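Local coordinates for protein putative phosphosugar isomerases (PDB 3FKJ) that probably binds phosphorylated sugars or related carbohydrate derivatives, is thought to act as an isomerase, and forms a two-chain assembly, at residues A[76-89]-A[104-116]. Residues are numbered along the deposited sequence; the frame is centred on the assembly and turned at random.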
ATOM      1  N   SER A  76       4.269 -11.335   3.370  1.00 30.40           N
ATOM      2  CA  SER A  76       4.798 -12.663   3.128  1.00 30.96           C
ATOM      3  C   SER A  76       3.737 -13.725   2.947  1.00 31.19           C
ATOM      4  O   SER A  76       3.814 -14.516   2.009  1.00 33.70           O
ATOM      5  CB  SER A  76       5.744 -13.087   4.251  1.00 32.32           C
ATOM      6  OG  SER A  76       6.849 -12.202   4.406  1.00 30.75           O
ATOM      7  N   ASN A  77       2.766 -13.763   3.842  1.00 30.47           N
ATOM      8  CA  ASN A  77       1.795 -14.803   3.829  1.00 30.09           C
ATOM      9  C   ASN A  77       0.822 -14.698   2.675  1.00 31.36           C
ATOM     10  O   ASN A  77       0.284 -15.723   2.236  1.00 33.65           O
ATOM     11  CB  ASN A  77       1.080 -14.956   5.182  1.00 28.73           C
ATOM     12  CG  ASN A  77       0.778 -16.413   5.486  1.00 30.33           C
ATOM     13  OD1 ASN A  77       1.421 -17.292   4.911  1.00 29.09           O
ATOM     14  ND2 ASN A  77      -0.161 -16.680   6.387  1.00 28.53           N
ATOM     15  N   GLU A  78       0.607 -13.489   2.163  1.00 32.41           N
ATOM     16  CA  GLU A  78      -0.145 -13.363   0.941  1.00 33.66           C
ATOM     17  C   GLU A  78       0.618 -13.891  -0.287  1.00 33.33           C
ATOM     18  O   GLU A  78       0.005 -14.538  -1.135  1.00 32.70           O
ATOM     19  CB  GLU A  78      -0.616 -11.954   0.683  1.00 33.52           C
ATOM     20  CG  GLU A  78      -1.435 -11.912  -0.608  1.00 37.70           C
ATOM     21  CD  GLU A  78      -2.605 -10.998  -0.551  1.00 37.11           C
ATOM     22  OE1 GLU A  78      -3.237 -10.881   0.514  1.00 35.70           O
ATOM     23  OE2 GLU A  78      -2.889 -10.394  -1.593  1.00 43.80           O
ATOM     24  N   PHE A  79       1.921 -13.604  -0.344  1.00 31.76           N
ATOM     25  CA  PHE A  79       2.851 -14.098  -1.364  1.00 33.44           C
ATOM     26  C   PHE A  79       2.889 -15.618  -1.394  1.00 32.47           C
ATOM     27  O   PHE A  79       2.861 -16.219  -2.469  1.00 31.89           O
ATOM     28  CB  PHE A  79       4.267 -13.525  -1.082  1.00 33.77           C
ATOM     29  CG  PHE A  79       5.321 -13.869  -2.122  1.00 33.53           C
ATOM     30  CD1 PHE A  79       5.372 -13.211  -3.341  1.00 35.18           C
ATOM     31  CD2 PHE A  79       6.294 -14.827  -1.860  1.00 34.82           C
ATOM     32  CE1 PHE A  79       6.388 -13.504  -4.276  1.00 31.90           C
ATOM     33  CE2 PHE A  79       7.286 -15.118  -2.797  1.00 32.54           C
ATOM     34  CZ  PHE A  79       7.326 -14.454  -3.997  1.00 32.51           C
ATOM     35  N   VAL A  80       2.914 -16.218  -0.199  1.00 33.83           N
ATOM     36  CA  VAL A  80       2.888 -17.675  -0.021  1.00 31.38           C
ATOM     37  C   VAL A  80       1.592 -18.266  -0.522  1.00 31.94           C
ATOM     38  O   VAL A  80       1.579 -19.305  -1.214  1.00 30.65           O
ATOM     39  CB  VAL A  80       3.056 -18.042   1.459  1.00 29.70           C
ATOM     40  CG1 VAL A  80       2.687 -19.513   1.753  1.00 31.88           C
ATOM     41  CG2 VAL A  80       4.453 -17.754   1.902  1.00 26.77           C
ATOM     42  N   HIS A  81       0.484 -17.634  -0.163  1.00 30.56           N
ATOM     43  CA  HIS A  81      -0.820 -18.257  -0.429  1.00 31.29           C
ATOM     44  C   HIS A  81      -1.408 -17.974  -1.826  1.00 30.48           C
ATOM     45  O   HIS A  81      -2.090 -18.830  -2.392  1.00 31.03           O
ATOM     46  CB  HIS A  81      -1.808 -17.887   0.673  1.00 29.25           C
ATOM     47  CG  HIS A  81      -1.570 -18.610   1.964  1.00 31.36           C
ATOM     48  ND1 HIS A  81      -0.550 -18.280   2.840  1.00 33.54           N
ATOM     49  CD2 HIS A  81      -2.239 -19.639   2.534  1.00 33.16           C
ATOM     50  CE1 HIS A  81      -0.596 -19.088   3.885  1.00 33.66           C
ATOM     51  NE2 HIS A  81      -1.616 -19.916   3.726  1.00 33.07           N
ATOM     52  N   ALA A  82      -1.176 -16.770  -2.338  1.00 31.45           N
ATOM     53  CA  ALA A  82      -1.613 -16.346  -3.666  1.00 32.37           C
ATOM     54  C   ALA A  82      -0.364 -15.874  -4.425  1.00 31.41           C
ATOM     55  O   ALA A  82      -0.119 -14.677  -4.674  1.00 34.16           O
ATOM     56  CB  ALA A  82      -2.677 -15.244  -3.568  1.00 31.91           C
ATOM     57  N   THR A  83       0.438 -16.859  -4.780  1.00 30.84           N
ATOM     58  CA  THR A  83       1.692 -16.639  -5.482  1.00 30.45           C
ATOM     59  C   THR A  83       1.437 -16.182  -6.920  1.00 30.95           C
ATOM     60  O   THR A  83       0.653 -16.824  -7.688  1.00 31.21           O
ATOM     61  CB  THR A  83       2.579 -17.914  -5.446  1.00 29.49           C
ATOM     62  OG1 THR A  83       2.616 -18.389  -4.095  1.00 31.45           O
ATOM     63  CG2 THR A  83       3.972 -17.601  -5.934  1.00 28.01           C
ATOM     64  N   PRO A  84       2.038 -15.041  -7.276  1.00 32.56           N
ATOM     65  CA  PRO A  84       1.958 -14.518  -8.641  1.00 34.12           C
ATOM     66  C   PRO A  84       2.514 -15.494  -9.655  1.00 32.77           C
ATOM     67  O   PRO A  84       3.585 -16.048  -9.458  1.00 32.26           O
ATOM     68  CB  PRO A  84       2.836 -13.248  -8.600  1.00 32.72           C
ATOM     69  CG  PRO A  84       3.477 -13.222  -7.334  1.00 39.03           C
ATOM     70  CD  PRO A  84       2.818 -14.155  -6.395  1.00 30.70           C
ATOM     71  N   LYS A  85       1.790 -15.700 -10.743  1.00 34.14           N
ATOM     72  CA  LYS A  85       2.290 -16.553 -11.808  1.00 32.89           C
ATOM     73  C   LYS A  85       3.509 -15.951 -12.455  1.00 31.29           C
ATOM     74  O   LYS A  85       4.262 -16.656 -13.077  1.00 31.80           O
ATOM     75  CB  LYS A  85       1.206 -16.827 -12.838  1.00 35.86           C
ATOM     76  CG  LYS A  85       0.151 -17.778 -12.314  1.00 38.60           C
ATOM     77  CD  LYS A  85      -0.885 -18.097 -13.362  1.00 44.35           C
ATOM     78  CE  LYS A  85      -1.892 -19.090 -12.799  1.00 50.06           C
ATOM     79  NZ  LYS A  85      -2.995 -19.424 -13.747  1.00 56.84           N
ATOM     80  N   ALA A  86       3.730 -14.648 -12.286  1.00 31.99           N
ATOM     81  CA  ALA A  86       4.925 -13.995 -12.847  1.00 31.82           C
ATOM     82  C   ALA A  86       6.207 -14.385 -12.149  1.00 32.24           C
ATOM     83  O   ALA A  86       7.279 -14.106 -12.680  1.00 33.57           O
ATOM     84  CB  ALA A  86       4.780 -12.488 -12.837  1.00 28.64           C
ATOM     85  N   LEU A  87       6.129 -14.982 -10.955  1.00 31.87           N
ATOM     86  CA  LEU A  87       7.353 -15.399 -10.248  1.00 30.86           C
ATOM     87  C   LEU A  87       8.051 -16.588 -10.941  1.00 33.91           C
ATOM     88  O   LEU A  87       7.426 -17.613 -11.222  1.00 34.71           O
ATOM     89  CB  LEU A  87       7.035 -15.738  -8.785  1.00 30.66           C
ATOM     90  CG  LEU A  87       8.218 -16.089  -7.872  1.00 31.65           C
ATOM     91  CD1 LEU A  87       9.063 -14.863  -7.520  1.00 25.72           C
ATOM     92  CD2 LEU A  87       7.675 -16.766  -6.609  1.00 34.05           C
ATOM     93  N   GLY A  88       9.350 -16.466 -11.188  1.00 34.76           N
ATOM     94  CA  GLY A  88      10.092 -17.551 -11.799  1.00 34.78           C
ATOM     95  C   GLY A  88      11.588 -17.317 -11.929  1.00 36.00           C
ATOM     96  O   GLY A  88      12.176 -16.556 -11.162  1.00 32.90           O
ATOM     97  N   LYS A  89      12.168 -17.982 -12.928  1.00 37.59           N
ATOM     98  CA  LYS A  89      13.612 -18.108 -13.131  1.00 38.72           C
ATOM     99  C   LYS A  89      14.363 -16.811 -13.113  1.00 37.08           C
ATOM    100  O   LYS A  89      15.464 -16.760 -12.579  1.00 38.71           O
ATOM    101  CB  LYS A  89      13.891 -18.732 -14.488  1.00 40.29           C
ATOM    102  CG  LYS A  89      14.098 -20.233 -14.503  1.00 46.80           C
ATOM    103  CD  LYS A  89      14.088 -20.760 -15.961  1.00 53.11           C
ATOM    104  CE  LYS A  89      14.753 -19.786 -16.969  1.00 49.75           C
ATOM    105  NZ  LYS A  89      15.110 -20.435 -18.274  1.00 57.64           N
ATOM    106  N   GLU A 104       5.991 -17.167   8.068  1.00 33.67           N
ATOM    107  CA  GLU A 104       5.460 -16.848   6.734  1.00 33.23           C
ATOM    108  C   GLU A 104       6.515 -16.238   5.789  1.00 32.66           C
ATOM    109  O   GLU A 104       6.416 -16.418   4.583  1.00 28.82           O
ATOM    110  CB  GLU A 104       4.188 -15.972   6.792  1.00 35.08           C
ATOM    111  CG  GLU A 104       4.307 -14.699   7.586  1.00 33.27           C
ATOM    112  CD  GLU A 104       3.774 -14.829   8.991  1.00 32.85           C
ATOM    113  OE1 GLU A 104       4.402 -15.574   9.751  1.00 35.01           O
ATOM    114  OE2 GLU A 104       2.760 -14.168   9.342  1.00 31.86           O
ATOM    115  N   THR A 105       7.510 -15.541   6.342  1.00 32.24           N
ATOM    116  CA  THR A 105       8.606 -14.992   5.542  1.00 31.51           C
ATOM    117  C   THR A 105       9.550 -16.119   5.139  1.00 32.73           C
ATOM    118  O   THR A 105      10.102 -16.080   4.052  1.00 32.49           O
ATOM    119  CB  THR A 105       9.359 -13.851   6.286  1.00 30.92           C
ATOM    120  OG1 THR A 105       8.405 -12.836   6.649  1.00 32.69           O
ATOM    121  CG2 THR A 105      10.496 -13.218   5.402  1.00 25.11           C
ATOM    122  N   VAL A 106       9.711 -17.128   6.008  1.00 32.87           N
ATOM    123  CA  VAL A 106      10.538 -18.319   5.674  1.00 32.76           C
ATOM    124  C   VAL A 106       9.857 -19.110   4.543  1.00 31.43           C
ATOM    125  O   VAL A 106      10.522 -19.515   3.599  1.00 31.38           O
ATOM    126  CB  VAL A 106      10.832 -19.216   6.931  1.00 32.33           C
ATOM    127  CG1 VAL A 106      11.438 -20.559   6.558  1.00 33.37           C
ATOM    128  CG2 VAL A 106      11.768 -18.499   7.893  1.00 34.60           C
ATOM    129  N   ALA A 107       8.538 -19.288   4.639  1.00 32.66           N
ATOM    130  CA  ALA A 107       7.723 -19.974   3.612  1.00 33.55           C
ATOM    131  C   ALA A 107       7.687 -19.224   2.293  1.00 33.47           C
ATOM    132  O   ALA A 107       7.691 -19.846   1.226  1.00 35.34           O
ATOM    133  CB  ALA A 107       6.279 -20.218   4.118  1.00 30.52           C
ATOM    134  N   ALA A 108       7.666 -17.893   2.365  1.00 35.91           N
ATOM    135  CA  ALA A 108       7.827 -17.037   1.168  1.00 35.60           C
ATOM    136  C   ALA A 108       9.160 -17.296   0.409  1.00 34.65           C
ATOM    137  O   ALA A 108       9.170 -17.430  -0.828  1.00 32.11           O
ATOM    138  CB  ALA A 108       7.716 -15.589   1.560  1.00 33.31           C
ATOM    139  N   ALA A 109      10.268 -17.356   1.155  1.00 34.33           N
ATOM    140  CA  ALA A 109      11.583 -17.674   0.613  1.00 33.69           C
ATOM    141  C   ALA A 109      11.618 -19.083   0.014  1.00 34.35           C
ATOM    142  O   ALA A 109      12.227 -19.283  -1.023  1.00 36.67           O
ATOM    143  CB  ALA A 109      12.642 -17.512   1.669  1.00 32.84           C
ATOM    144  N   ARG A 110      10.939 -20.031   0.653  1.00 34.00           N
ATOM    145  CA  ARG A 110      10.832 -21.408   0.188  1.00 33.99           C
ATOM    146  C   ARG A 110      10.075 -21.459  -1.111  1.00 33.52           C
ATOM    147  O   ARG A 110      10.542 -22.037  -2.068  1.00 35.64           O
ATOM    148  CB  ARG A 110      10.131 -22.293   1.231  1.00 34.89           C
ATOM    149  CG  ARG A 110       9.940 -23.769   0.792  1.00 35.91           C
ATOM    150  CD  ARG A 110       9.099 -24.597   1.772  1.00 39.21           C
ATOM    151  NE  ARG A 110       7.896 -23.890   2.253  1.00 49.20           N
ATOM    152  CZ  ARG A 110       6.758 -23.740   1.569  1.00 52.66           C
ATOM    153  NH1 ARG A 110       6.618 -24.221   0.326  1.00 52.62           N
ATOM    154  NH2 ARG A 110       5.752 -23.069   2.132  1.00 51.90           N
ATOM    155  N   VAL A 111       8.914 -20.822  -1.156  1.00 35.47           N
ATOM    156  CA  VAL A 111       8.110 -20.773  -2.387  1.00 34.83           C
ATOM    157  C   VAL A 111       8.889 -20.101  -3.532  1.00 34.11           C
ATOM    158  O   VAL A 111       8.863 -20.601  -4.660  1.00 36.23           O
ATOM    159  CB  VAL A 111       6.757 -20.054  -2.149  1.00 35.71           C
ATOM    160  CG1 VAL A 111       6.069 -19.705  -3.486  1.00 33.41           C
ATOM    161  CG2 VAL A 111       5.858 -20.889  -1.237  1.00 34.94           C
ATOM    162  N   ALA A 112       9.576 -18.987  -3.236  1.00 33.01           N
ATOM    163  CA  ALA A 112      10.338 -18.253  -4.245  1.00 33.20           C
ATOM    164  C   ALA A 112      11.387 -19.172  -4.873  1.00 35.68           C
ATOM    165  O   ALA A 112      11.482 -19.261  -6.099  1.00 34.64           O
ATOM    166  CB  ALA A 112      11.013 -17.016  -3.637  1.00 31.73           C
ATOM    167  N   ARG A 113      12.158 -19.845  -4.016  1.00 35.90           N
ATOM    168  CA  ARG A 113      13.157 -20.813  -4.437  1.00 37.16           C
ATOM    169  C   ARG A 113      12.541 -22.002  -5.199  1.00 37.11           C
ATOM    170  O   ARG A 113      13.089 -22.433  -6.187  1.00 33.60           O
ATOM    171  CB  ARG A 113      13.987 -21.304  -3.242  1.00 37.40           C
ATOM    172  CG  ARG A 113      15.022 -22.378  -3.651  1.00 46.52           C
ATOM    173  CD  ARG A 113      15.977 -22.781  -2.548  1.00 44.61           C
ATOM    174  NE  ARG A 113      16.998 -21.779  -2.240  1.00 42.73           N
ATOM    175  CZ  ARG A 113      17.878 -21.906  -1.244  1.00 41.89           C
ATOM    176  NH1 ARG A 113      17.866 -22.987  -0.491  1.00 41.16           N
ATOM    177  NH2 ARG A 113      18.782 -20.974  -0.991  1.00 42.53           N
ATOM    178  N   GLU A 114      11.393 -22.514  -4.755  1.00 37.61           N
ATOM    179  CA  GLU A 114      10.686 -23.580  -5.495  1.00 38.32           C
ATOM    180  C   GLU A 114      10.247 -23.168  -6.912  1.00 37.19           C
ATOM    181  O   GLU A 114      10.121 -24.006  -7.805  1.00 37.69           O
ATOM    182  CB  GLU A 114       9.466 -24.060  -4.709  1.00 38.64           C
ATOM    183  CG  GLU A 114       9.804 -24.792  -3.407  1.00 43.27           C
ATOM    184  CD  GLU A 114       8.588 -25.061  -2.520  1.00 49.71           C
ATOM    185  OE1 GLU A 114       7.507 -24.449  -2.739  1.00 50.17           O
ATOM    186  OE2 GLU A 114       8.731 -25.887  -1.591  1.00 52.42           O
ATOM    187  N   LYS A 115      10.016 -21.877  -7.094  1.00 37.32           N
ATOM    188  CA  LYS A 115       9.605 -21.281  -8.369  1.00 37.12           C
ATOM    189  C   LYS A 115      10.787 -20.951  -9.280  1.00 35.13           C
ATOM    190  O   LYS A 115      10.604 -20.659 -10.466  1.00 34.80           O
ATOM    191  CB  LYS A 115       8.801 -19.999  -8.085  1.00 41.28           C
ATOM    192  CG  LYS A 115       7.299 -20.057  -8.329  1.00 44.24           C
ATOM    193  CD  LYS A 115       6.569 -21.216  -7.718  1.00 43.20           C
ATOM    194  CE  LYS A 115       5.130 -21.180  -8.240  1.00 44.92           C
ATOM    195  NZ  LYS A 115       4.195 -22.178  -7.642  1.00 42.63           N
ATOM    196  N   GLY A 116      11.997 -21.001  -8.739  1.00 34.59           N
ATOM    197  CA  GLY A 116      13.216 -20.751  -9.514  1.00 35.21           C
ATOM    198  C   GLY A 116      13.788 -19.347  -9.356  1.00 35.06           C
ATOM    199  O   GLY A 116      14.769 -19.009 -10.003  1.00 36.14           O
TER
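On the parallel sheet of the SIS domain, helix 76-81, which follows the outermost strand of the sheet in this chain, 70-75, packs beside helix 103-115, which follows strand 91-97; Ser76 meets Thr105, and Val80 meets Ala108. The segment axes approach to 8.1 Å with 38° between their N-to-C directions, so the helices run roughly alongside each other. The small side chains of Ala107 and Ala108 are consistent with this spacing. Val80 turns CG2, anti to its carbonyl carbon, into the backbone of the longer helix, reaching 3.2 Å from Ala108 N and 3.8 Å from Ala107 CB. Phe79 reaches its neighbours by one rim: with CG anti to the backbone N (chi1 -176°), CE2 is 3.6 Å from Ala108 O, which lies in the ring plane, and CD2 touches the Ala108 methyl. Trp44 meets the same ring obliquely. At the N-terminal ends, Ser76 OG and Thr105 OG1 share the single hydrogen bond between the segments, 2.8 Å long. Beside it Glu104 CB packs 3.6 Å from Asn77 CB, while Glu104 OE2 is hydrogen-bonded to His252 and salt-bridged to Arg279, both of the second subunit.

Beyond helix 76-81, the loop continues the packing. Thr83 OG1 donates a hydrogen bond to Phe79 O, lying in the carbonyl plane, and the Thr83 and Val111 side chains meet tip to tip, Val111 CG1 against Thr83 OG1 and CG2. Leu87 crosses Lys115, with CD2 3.7 Å from Lys115 CB. Gly88 CA makes a CA-H...O contact of 3.4 Å with Lys115 O (150° at H), where a Schellman motif closes helix 103-115 at Gly116. Leu87 and Ala112 both rest on Val93 of strand 91-97, neighbouring elements on the Rossmann-like alpha/beta sheet, strand order 2-1-3-4-5, of SIS domains.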